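Side-chain contacts in putative phosphoglycolate phosphatase (Lactobacillus delbrueckii, PDB 2HI0), which probably hydrolyses the phosphate ester of 2-phosphoglycolate, as a member of the haloacid dehalogenase (HAD) family of phosphatases: residues Tyr28-Gln32 with Thr33-His37; Ala59-Glu63 with Ala64-Arg68; Ile188-Ser191 with Glu192-Gln196; Gly211-Ser214 with Val215-Gln219. All coordinates share one frame; numbering follows the deposited sequence.

How the contacts relate
Contacts 1 and 2 close the ends of two helices, 19-32 and 52-63, in the helical part of the chain; contacts 3 and 4 open helices 192-200 and 215-220 beside the parallel sheet. The first two have centres about 14 Å apart and meet where His35 ND1 lies 2.7 Å from Glu63 OE1, a probable hydrogen bond. The other two, with centres about 10 Å apart, are joined by a salt bridge, Glu192 OE1 to Arg213 NE at 2.9 Å. Contact 3 holds the sodium ion through Asp190, with Asp10 and Asp12 completing the protein ligands. Contact 1 is remote from it: nearest atoms of contacts 1 and 3 are about 18 Å apart.

Contact 1. Residues Tyr28-Gln32 with Thr33-His37; sequences YAFEQ and TGHRH. With EDO (1,2-ethanediol), chain H.
Thr33 folds back on Ala29 and His35 on Phe30 where helix 19-32 stops. The turn is a Schellman motif: His35 N donates to Phe30 O (2.9 Å, 164° at the hydrogen), and Gly34 N to Glu31 O. Gly34 sits at positive phi, where a CB would jam against the preceding carbonyl oxygen, which is why glycine suits the place. Phe30 O accepts a second bond, from Thr33 N, and the two donors approach opposite faces of its carbonyl plane. Ala29 O is taken mainly by Thr33 OG1 at 2.8 Å, the hydroxyl being set between backbone N and carbonyl carbon (chi1 56°); Thr33 N adds a weak bond.

His37 ND1 donates to His35 O at 3.0 Å, nearly straight and in the plane of both ring and carbonyl, and this fixes the ring's rotation. Glu31 CG then lies 3.9 Å from the His37 centroid, 7° off the ring normal, a CH-pi contact that an extended glutamate stem can make. Glu31 OE1 accepts from O1 of an ethanediol, probably a crystallisation additive. Phe30 CD2 touches His35 CB at 3.3 Å, while both His35 nitrogens are bonded elsewhere, to Glu63 and Glu89. Arg36 O, buried against the Phe30 ring edge, has no polar partner in the model. With one nitrogen facing each glutamate, His35 would probably have its protonated form favoured.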
loop_
_atom_site.group_PDB
_atom_site.type_symbol
_atom_site.label_atom_id
_atom_site.label_comp_id
_atom_site.label_asym_id
_atom_site.label_seq_id
_atom_site.Cartn_x
_atom_site.Cartn_y
_atom_site.Cartn_z
ATOM N N TYR A 28 12.478 7.778 13.565
ATOM C CA TYR A 28 12.287 9.066 14.257
ATOM C C TYR A 28 11.252 8.987 15.390
ATOM O O TYR A 28 11.502 9.408 16.515
ATOM C CB TYR A 28 11.915 10.171 13.267
ATOM C CG TYR A 28 11.702 11.534 13.943
ATOM C CD1 TYR A 28 12.770 12.404 14.148
ATOM C CD2 TYR A 28 10.457 11.932 14.313
ATOM C CE1 TYR A 28 12.571 13.618 14.758
ATOM C CE2 TYR A 28 10.245 13.133 14.943
ATOM C CZ TYR A 28 11.316 13.985 15.153
ATOM O OH TYR A 28 11.130 15.214 15.739
ATOM N N ALA A 29 10.062 8.459 15.056
ATOM C CA ALA A 29 8.925 8.340 15.977
ATOM C C ALA A 29 9.271 7.456 17.177
ATOM O O ALA A 29 8.944 7.732 18.340
ATOM C CB ALA A 29 7.709 7.754 15.219
ATOM N N PHE A 30 9.890 6.318 16.890
ATOM C CA PHE A 30 10.354 5.374 17.904
ATOM C C PHE A 30 11.368 6.034 18.827
ATOM O O PHE A 30 11.270 5.973 20.036
ATOM C CB PHE A 30 10.931 4.086 17.276
ATOM C CG PHE A 30 9.889 2.953 17.160
ATOM C CD1 PHE A 30 8.726 3.188 16.478
ATOM C CD2 PHE A 30 10.049 1.719 17.794
ATOM C CE1 PHE A 30 7.735 2.253 16.348
ATOM C CE2 PHE A 30 9.036 0.759 17.690
ATOM C CZ PHE A 30 7.881 1.043 16.964
ATOM N N GLU A 31 12.346 6.695 18.239
ATOM C CA GLU A 31 13.357 7.359 19.064
ATOM C C GLU A 31 12.717 8.428 19.980
ATOM O O GLU A 31 13.056 8.524 21.176
ATOM C CB GLU A 31 14.398 8.025 18.153
ATOM C CG GLU A 31 15.493 8.767 18.910
ATOM C CD GLU A 31 16.608 9.297 18.026
ATOM O OE1 GLU A 31 16.336 10.010 17.031
ATOM O OE2 GLU A 31 17.773 9.024 18.410
ATOM N N GLN A 32 11.820 9.243 19.400
ATOM C CA GLN A 32 11.131 10.266 20.168
ATOM C C GLN A 32 10.299 9.749 21.350
ATOM O O GLN A 32 10.014 10.481 22.282
ATOM C CB GLN A 32 10.226 11.147 19.293
ATOM C CG GLN A 32 10.990 12.059 18.388
ATOM C CD GLN A 32 11.744 13.117 19.136
ATOM O OE1 GLN A 32 11.160 13.815 19.979
ATOM N NE2 GLN A 32 13.046 13.266 18.847
ATOM N N THR A 33 9.872 8.498 21.265
ATOM C CA THR A 33 9.043 7.872 22.282
ATOM C C THR A 33 9.803 6.825 23.133
ATOM O O THR A 33 9.200 6.082 23.913
ATOM C CB THR A 33 7.779 7.302 21.649
ATOM O OG1 THR A 33 8.127 6.383 20.604
ATOM C CG2 THR A 33 6.880 8.397 21.105
ATOM N N GLY A 34 11.129 6.832 23.042
ATOM C CA GLY A 34 11.952 6.031 23.937
ATOM C C GLY A 34 12.208 4.595 23.523
ATOM O O GLY A 34 12.689 3.791 24.350
ATOM N N HIS A 35 11.958 4.263 22.260
ATOM C CA HIS A 35 12.083 2.890 21.763
ATOM C C HIS A 35 13.372 2.728 20.965
ATOM O O HIS A 35 14.026 3.715 20.670
ATOM C CB HIS A 35 10.909 2.524 20.881
ATOM C CG HIS A 35 9.639 2.385 21.645
ATOM N ND1 HIS A 35 9.313 1.224 22.307
ATOM C CD2 HIS A 35 8.661 3.276 21.931
ATOM C CE1 HIS A 35 8.160 1.384 22.931
ATOM N NE2 HIS A 35 7.748 2.625 22.739
ATOM N N ARG A 36 13.759 1.482 20.683
ATOM C CA ARG A 36 14.805 1.124 19.718
ATOM C C ARG A 36 14.462 1.805 18.409
ATOM O O ARG A 36 13.281 1.884 18.057
ATOM C CB ARG A 36 14.865 -0.423 19.524
ATOM C CG ARG A 36 14.573 -0.977 18.112
ATOM C CD ARG A 36 14.600 -2.508 18.062
ATOM N NE ARG A 36 15.184 -3.006 16.810
ATOM C CZ ARG A 36 15.229 -4.285 16.430
ATOM N NH1 ARG A 36 14.697 -5.248 17.158
ATOM N NH2 ARG A 36 15.802 -4.604 15.277
ATOM N N HIS A 37 15.458 2.250 17.657
ATOM C CA HIS A 37 15.190 3.049 16.461
ATOM C C HIS A 37 16.216 2.829 15.356
ATOM O O HIS A 37 16.684 3.780 14.702
ATOM C CB HIS A 37 15.151 4.551 16.862
ATOM C CG HIS A 37 16.285 4.982 17.732
ATOM N ND1 HIS A 37 16.218 4.942 19.107
ATOM C CD2 HIS A 37 17.520 5.448 17.425
ATOM C CE1 HIS A 37 17.374 5.365 19.604
ATOM N NE2 HIS A 37 18.176 5.685 18.605
HETATM C C1 EDO H . 16.237 7.940 14.607
HETATM O O1 EDO H . 16.687 9.282 14.514
HETATM C C2 EDO H . 17.250 7.077 13.858
HETATM O O2 EDO H . 18.540 7.039 14.485
#

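Contact 2. Residues Ala59-Glu63 with Ala64-Arg68; sequences ALAYE and AGSSR
Ser66 packs against Ala61 in a Schellman motif that ends helix 52-63. The tight part is the backbone turn: Ser66 N reaches Ala61 O at 3.0 Å and 164°, Gly65 N bonds Tyr62 O, and Ala64 N keeps the helical bond to Leu60 O. Gly65 has positive phi, 115°, a conformation in which a CB would press on the carbonyl oxygen before it, so glycine fits here. Ser66 is small enough to turn its CB in against the last helical turn, where it sits 3.3 Å from Ala61 O. The methyl of Ala61 suits the same close quarters, with Ser66 OG 3.5 Å from its CB. Tyr62 CD1 belongs to this close packing too, 3.2 Å from Ser66 O.

The outer end is looser. Tyr62 CG stands opposite its own backbone N (chi1 -164°), which carries the ring out past the turn to cross Arg68 at an angle, with Tyr62 OH 3.8 Å from Arg68 NE. The guanidinium is held instead by a salt bridge to Asp43 on helix 41-47, and the long arginine chain spans that distance. Between turn and ring a water lies over one Tyr62 face, donating to Tyr62 O at 2.7 Å and to Ser66 O at 2.8 Å.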
loop_
_atom_site.group_PDB
_atom_site.type_symbol
_atom_site.label_atom_id
_atom_site.label_comp_id
_atom_site.label_asym_id
_atom_site.label_seq_id
_atom_site.Cartn_x
_atom_site.Cartn_y
_atom_site.Cartn_z
ATOM N N ALA A 59 5.798 -3.253 14.546
ATOM C CA ALA A 59 7.148 -2.735 14.876
ATOM C C ALA A 59 7.451 -2.856 16.365
ATOM O O ALA A 59 8.549 -3.254 16.735
ATOM C CB ALA A 59 7.321 -1.240 14.439
ATOM N N LEU A 60 6.463 -2.579 17.198
ATOM C CA LEU A 60 6.610 -2.738 18.645
ATOM C C LEU A 60 6.807 -4.212 19.013
ATOM O O LEU A 60 7.603 -4.530 19.883
ATOM C CB LEU A 60 5.422 -2.129 19.405
ATOM C CG LEU A 60 5.311 -0.610 19.434
ATOM C CD1 LEU A 60 3.946 -0.139 20.008
ATOM C CD2 LEU A 60 6.491 -0.008 20.277
ATOM N N ALA A 61 6.078 -5.108 18.350
ATOM C CA ALA A 61 6.230 -6.554 18.629
ATOM C C ALA A 61 7.615 -7.024 18.206
ATOM O O ALA A 61 8.256 -7.816 18.909
ATOM C CB ALA A 61 5.156 -7.339 17.859
ATOM N N TYR A 62 8.070 -6.531 17.056
ATOM C CA TYR A 62 9.394 -6.882 16.577
ATOM C C TYR A 62 10.463 -6.374 17.554
ATOM O O TYR A 62 11.406 -7.134 17.905
ATOM C CB TYR A 62 9.602 -6.328 15.170
ATOM C CG TYR A 62 10.755 -6.955 14.487
ATOM C CD1 TYR A 62 10.679 -8.276 14.080
ATOM C CD2 TYR A 62 11.921 -6.235 14.235
ATOM C CE1 TYR A 62 11.743 -8.894 13.416
ATOM C CE2 TYR A 62 12.999 -6.842 13.568
ATOM C CZ TYR A 62 12.899 -8.192 13.184
ATOM O OH TYR A 62 13.939 -8.831 12.545
ATOM N N GLU A 63 10.325 -5.144 18.046
ATOM C CA GLU A 63 11.249 -4.637 19.071
ATOM C C GLU A 63 11.262 -5.585 20.297
ATOM O O GLU A 63 12.310 -5.839 20.898
ATOM C CB GLU A 63 10.879 -3.235 19.541
ATOM C CG GLU A 63 11.767 -2.693 20.648
ATOM C CD GLU A 63 11.272 -1.365 21.238
ATOM O OE1 GLU A 63 10.032 -1.128 21.313
ATOM O OE2 GLU A 63 12.141 -0.581 21.676
ATOM N N ALA A 64 10.090 -6.122 20.639
ATOM C CA ALA A 64 9.916 -6.994 21.815
ATOM C C ALA A 64 10.393 -8.447 21.595
ATOM O O ALA A 64 10.397 -9.240 22.530
ATOM C CB ALA A 64 8.465 -6.977 22.251
ATOM N N GLY A 65 10.748 -8.794 20.357
ATOM C CA GLY A 65 11.359 -10.088 20.035
ATOM C C GLY A 65 10.548 -11.007 19.141
ATOM O O GLY A 65 10.950 -12.165 18.947
ATOM N N SER A 66 9.426 -10.524 18.623
ATOM C CA SER A 66 8.577 -11.299 17.706
ATOM C C SER A 66 9.292 -11.616 16.388
ATOM O O SER A 66 10.086 -10.826 15.879
ATOM C CB SER A 66 7.233 -10.591 17.422
ATOM O OG SER A 66 6.472 -10.500 18.607
ATOM N N SER A 67 9.026 -12.804 15.866
ATOM C CA SER A 67 9.517 -13.223 14.560
ATOM C C SER A 67 8.864 -12.452 13.425
ATOM O O SER A 67 7.723 -11.960 13.550
ATOM C CB SER A 67 9.280 -14.702 14.351
ATOM O OG SER A 67 7.897 -14.937 14.196
ATOM N N ARG A 68 9.540 -12.371 12.289
ATOM C CA ARG A 68 8.893 -11.765 11.107
ATOM C C ARG A 68 7.659 -12.527 10.704
ATOM O O ARG A 68 6.655 -11.941 10.335
ATOM C CB ARG A 68 9.825 -11.677 9.898
ATOM C CG ARG A 68 10.952 -10.775 10.146
ATOM C CD ARG A 68 11.756 -10.550 8.928
ATOM N NE ARG A 68 12.496 -9.299 9.022
ATOM C CZ ARG A 68 13.423 -8.934 8.141
ATOM N NH1 ARG A 68 13.715 -9.728 7.107
ATOM N NH2 ARG A 68 14.057 -7.774 8.296
HETATM O O HOH W 1 12.349 -9.464 16.933
#

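Contact 3. Residues Ile188-Ser191 with Glu192-Gln196; sequences IGDS and EIDIQ. With NA (sodium ion), chain C.
Ser191 and Asp194 form a capping box at the start of helix 192-200, in the beta-alpha-beta unit that runs from strand 185-189 to strand 204-208 of the HAD fold. Ser191 N donates to Asp194 OD2 at 3.1 Å, meeting the oxygen on its anti side, somewhat out of the carboxylate plane, while Ser191 OG takes a weak bond from Ile193 N. Serine suits an N-cap because its short hydroxyl can turn back over the first turn, and aspartate at the third helical position is just long enough to reach the cap's amide. Ser191 O accepts the first full helical bond, from Ile195 N (167° at the hydrogen).

Packing is close at Gly189: its CA lies 3.4 Å from Asp194 OD2, and a CB there would collide with the Asp194 carboxylate.

Among the charged groups, Asp194 OD1 pairs with Lys165, and the carboxylate of Glu192 with Arg213. Asp190 divides its carboxylate, OD2 accepting from Phe212 N and OD1 binding the sodium ion, where it is joined by Asp10 OD2 and the backbone O of Asp12, consistent with the site where HAD phosphatases bind their metal. CG of Asp190 sits between its backbone N and carbonyl carbon (chi1 64°), which aims OD1 at the ion. A water 2.7 Å from the sodium ion donates to Asp194 OD2 at 2.8 Å, tying the capping box to the metal site.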
loop_
_atom_site.group_PDB
_atom_site.type_symbol
_atom_site.label_atom_id
_atom_site.label_comp_id
_atom_site.label_asym_id
_atom_site.label_seq_id
_atom_site.Cartn_x
_atom_site.Cartn_y
_atom_site.Cartn_z
ATOM N N ILE A 188 -4.111 -3.413 -8.681
ATOM C CA ILE A 188 -2.668 -3.686 -8.870
ATOM C C ILE A 188 -1.979 -3.396 -7.546
ATOM O O ILE A 188 -2.094 -2.306 -7.006
ATOM C CB ILE A 188 -2.058 -2.821 -9.939
ATOM C CG1 ILE A 188 -2.793 -2.978 -11.292
ATOM C CG2 ILE A 188 -0.530 -3.105 -10.040
ATOM C CD1 ILE A 188 -3.683 -1.796 -11.591
ATOM N N GLY A 189 -1.246 -4.367 -7.018
ATOM C CA GLY A 189 -0.526 -4.102 -5.756
ATOM C C GLY A 189 0.585 -5.104 -5.463
ATOM O O GLY A 189 0.783 -6.047 -6.225
ATOM N N ASP A 190 1.315 -4.884 -4.369
ATOM C CA ASP A 190 2.494 -5.676 -4.061
ATOM C C ASP A 190 2.349 -6.616 -2.848
ATOM O O ASP A 190 3.328 -7.231 -2.449
ATOM C CB ASP A 190 3.666 -4.725 -3.784
ATOM C CG ASP A 190 3.430 -3.862 -2.530
ATOM O OD1 ASP A 190 2.266 -3.458 -2.304
ATOM O OD2 ASP A 190 4.370 -3.581 -1.746
ATOM N N SER A 191 1.153 -6.718 -2.282
ATOM C CA SER A 191 0.991 -7.484 -1.057
ATOM C C SER A 191 -0.244 -8.376 -1.045
ATOM O O SER A 191 -1.132 -8.319 -1.925
ATOM C CB SER A 191 0.955 -6.533 0.135
ATOM O OG SER A 191 -0.354 -6.012 0.334
ATOM N N GLU A 192 -0.309 -9.194 0.010
ATOM C CA GLU A 192 -1.496 -10.035 0.289
ATOM C C GLU A 192 -2.756 -9.216 0.553
ATOM O O GLU A 192 -3.862 -9.667 0.277
ATOM C CB GLU A 192 -1.218 -10.996 1.459
ATOM C CG GLU A 192 -1.226 -10.401 2.868
ATOM C CD GLU A 192 -0.007 -9.572 3.324
ATOM O OE1 GLU A 192 0.819 -9.157 2.481
ATOM O OE2 GLU A 192 0.089 -9.352 4.572
ATOM N N ILE A 193 -2.594 -8.010 1.109
ATOM C CA ILE A 193 -3.739 -7.119 1.376
ATOM C C ILE A 193 -4.374 -6.704 0.047
ATOM O O ILE A 193 -5.604 -6.576 -0.022
ATOM C CB ILE A 193 -3.323 -5.887 2.215
ATOM C CG1 ILE A 193 -2.703 -6.343 3.533
ATOM C CG2 ILE A 193 -4.488 -4.858 2.389
ATOM C CD1 ILE A 193 -3.596 -7.260 4.294
ATOM N N ASP A 194 -3.548 -6.492 -0.994
ATOM C CA ASP A 194 -4.034 -6.162 -2.334
ATOM C C ASP A 194 -4.782 -7.338 -2.996
ATOM O O ASP A 194 -5.864 -7.161 -3.549
ATOM C CB ASP A 194 -2.876 -5.638 -3.186
ATOM C CG ASP A 194 -2.184 -4.457 -2.521
ATOM O OD1 ASP A 194 -2.908 -3.597 -1.967
ATOM O OD2 ASP A 194 -0.958 -4.483 -2.411
ATOM N N ILE A 195 -4.201 -8.528 -2.864
ATOM C CA ILE A 195 -4.880 -9.757 -3.275
ATOM C C ILE A 195 -6.286 -9.845 -2.651
ATOM O O ILE A 195 -7.282 -10.090 -3.337
ATOM C CB ILE A 195 -4.028 -11.011 -2.953
ATOM C CG1 ILE A 195 -2.704 -10.984 -3.737
ATOM C CG2 ILE A 195 -4.789 -12.303 -3.299
ATOM C CD1 ILE A 195 -1.658 -11.947 -3.320
ATOM N N GLN A 196 -6.353 -9.647 -1.331
ATOM C CA GLN A 196 -7.619 -9.723 -0.625
ATOM C C GLN A 196 -8.615 -8.596 -0.979
ATOM O O GLN A 196 -9.830 -8.809 -1.115
ATOM C CB GLN A 196 -7.342 -9.712 0.859
ATOM C CG GLN A 196 -6.572 -10.935 1.332
ATOM C CD GLN A 196 -6.128 -10.777 2.773
ATOM O OE1 GLN A 196 -6.852 -10.172 3.599
ATOM N NE2 GLN A 196 -4.951 -11.322 3.101
HETATM NA NA NA C . 1.617 -1.746 -0.847
HETATM O O HOH W 2 -0.089 -3.610 0.086
#

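Contact 4. Residues Gly211-Ser214 with Val215-Gln219; sequences GFRS and VPFLQ
Arg213 lays its side chain over Phe217, four residues on, in the first turn of helix 215-220. A bend at chi2 (-57°) brings CD and NE of Arg213 down onto the ring. Arg213 CD is over the face, 3.9 Å from the Phe217 centroid, in a CH-pi contact. The guanidinium continues as an off-centre cation-pi stack, its plane 30° from the ring and Arg213 CZ 4.3 Å from the Phe217 centroid. Aliphatic stem and flat cation thus both find a partner in one aromatic face, a double use to which arginine is well suited. Glu192, the partner of the arginine's polar end, steadies the guanidinium on the ring. Arg213 CB also meets Leu218 CD2 at 4.0 Å.

Ser214 is the N-cap of helix 215-220, its short side chain turning the hydroxyl back over the first turn. Ser214 OG accepts from Phe217 N at 3.0 Å and 158°, and Ser214 O accepts from Leu218 N at 2.9 Å. Pro216 fits the first turn, where a residue without an N-H costs no helical bond; its CD packs 3.4 Å from Ser214 OG.

The turn joins the loop after strand 204-208 to helix 215-220. Leu218 packs on strand 226-227, His221 stacks on the Phe217 ring, and Arg213 and Phe212 touch helix 41-47.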
loop_
_atom_site.group_PDB
_atom_site.type_symbol
_atom_site.label_atom_id
_atom_site.label_comp_id
_atom_site.label_asym_id
_atom_site.label_seq_id
_atom_site.Cartn_x
_atom_site.Cartn_y
_atom_site.Cartn_z
ATOM N N GLY A 211 7.777 -4.575 -4.904
ATOM C CA GLY A 211 7.320 -3.982 -3.683
ATOM C C GLY A 211 7.734 -4.708 -2.403
ATOM O O GLY A 211 8.868 -5.214 -2.335
ATOM N N PHE A 212 6.838 -4.733 -1.416
ATOM C CA PHE A 212 7.206 -5.119 -0.075
ATOM C C PHE A 212 7.163 -6.630 0.197
ATOM O O PHE A 212 7.699 -7.069 1.241
ATOM C CB PHE A 212 6.354 -4.402 0.958
ATOM C CG PHE A 212 6.568 -2.904 1.027
ATOM C CD1 PHE A 212 7.331 -2.209 0.116
ATOM C CD2 PHE A 212 5.952 -2.193 2.046
ATOM C CE1 PHE A 212 7.474 -0.834 0.200
ATOM C CE2 PHE A 212 6.090 -0.841 2.148
ATOM C CZ PHE A 212 6.853 -0.143 1.256
ATOM N N ARG A 213 6.528 -7.437 -0.684
ATOM C CA ARG A 213 6.486 -8.901 -0.501
ATOM C C ARG A 213 7.230 -9.593 -1.634
ATOM O O ARG A 213 7.280 -9.118 -2.793
ATOM C CB ARG A 213 5.048 -9.390 -0.473
ATOM C CG ARG A 213 4.142 -8.838 0.629
ATOM C CD ARG A 213 4.680 -9.094 2.022
ATOM N NE ARG A 213 3.686 -8.998 3.082
ATOM C CZ ARG A 213 3.969 -9.094 4.391
ATOM N NH1 ARG A 213 5.232 -9.226 4.813
ATOM N NH2 ARG A 213 2.972 -9.065 5.287
ATOM N N SER A 214 7.771 -10.751 -1.304
ATOM C CA SER A 214 8.506 -11.599 -2.216
ATOM C C SER A 214 7.559 -12.395 -3.130
ATOM O O SER A 214 6.369 -12.576 -2.845
ATOM C CB SER A 214 9.359 -12.594 -1.430
ATOM O OG SER A 214 8.561 -13.653 -0.909
ATOM N N VAL A 215 8.119 -12.917 -4.211
ATOM C CA VAL A 215 7.341 -13.727 -5.130
ATOM C C VAL A 215 6.842 -15.009 -4.449
ATOM O O VAL A 215 5.662 -15.333 -4.575
ATOM C CB VAL A 215 8.130 -13.991 -6.444
ATOM C CG1 VAL A 215 7.467 -15.105 -7.282
ATOM C CG2 VAL A 215 8.235 -12.684 -7.222
ATOM N N PRO A 216 7.717 -15.743 -3.731
ATOM C CA PRO A 216 7.165 -16.921 -3.043
ATOM C C PRO A 216 6.050 -16.603 -2.035
ATOM O O PRO A 216 5.089 -17.359 -1.895
ATOM C CB PRO A 216 8.367 -17.506 -2.318
ATOM C CG PRO A 216 9.550 -16.946 -2.997
ATOM C CD PRO A 216 9.173 -15.634 -3.549
ATOM N N PHE A 217 6.163 -15.461 -1.366
ATOM C CA PHE A 217 5.082 -14.997 -0.473
ATOM C C PHE A 217 3.809 -14.714 -1.258
ATOM O O PHE A 217 2.732 -15.164 -0.898
ATOM C CB PHE A 217 5.538 -13.780 0.299
ATOM C CG PHE A 217 4.524 -13.261 1.276
ATOM C CD1 PHE A 217 3.475 -12.487 0.838
ATOM C CD2 PHE A 217 4.616 -13.584 2.629
ATOM C CE1 PHE A 217 2.551 -11.998 1.737
ATOM C CE2 PHE A 217 3.690 -13.116 3.546
ATOM C CZ PHE A 217 2.641 -12.322 3.082
ATOM N N LEU A 218 3.924 -13.959 -2.344
ATOM C CA LEU A 218 2.743 -13.631 -3.109
ATOM C C LEU A 218 2.040 -14.855 -3.657
ATOM O O LEU A 218 0.814 -14.936 -3.684
ATOM C CB LEU A 218 3.086 -12.644 -4.228
ATOM C CG LEU A 218 3.499 -11.240 -3.745
ATOM C CD1 LEU A 218 4.156 -10.435 -4.875
ATOM C CD2 LEU A 218 2.315 -10.487 -3.189
ATOM N N GLN A 219 2.822 -15.798 -4.156
ATOM C CA GLN A 219 2.274 -17.057 -4.639
ATOM C C GLN A 219 1.550 -17.827 -3.535
ATOM O O GLN A 219 0.461 -18.340 -3.756
ATOM C CB GLN A 219 3.366 -17.903 -5.273
ATOM C CG GLN A 219 3.887 -17.278 -6.549
ATOM C CD GLN A 219 4.997 -18.082 -7.203
ATOM O OE1 GLN A 219 5.964 -18.454 -6.558
ATOM N NE2 GLN A 219 4.872 -18.302 -8.494
#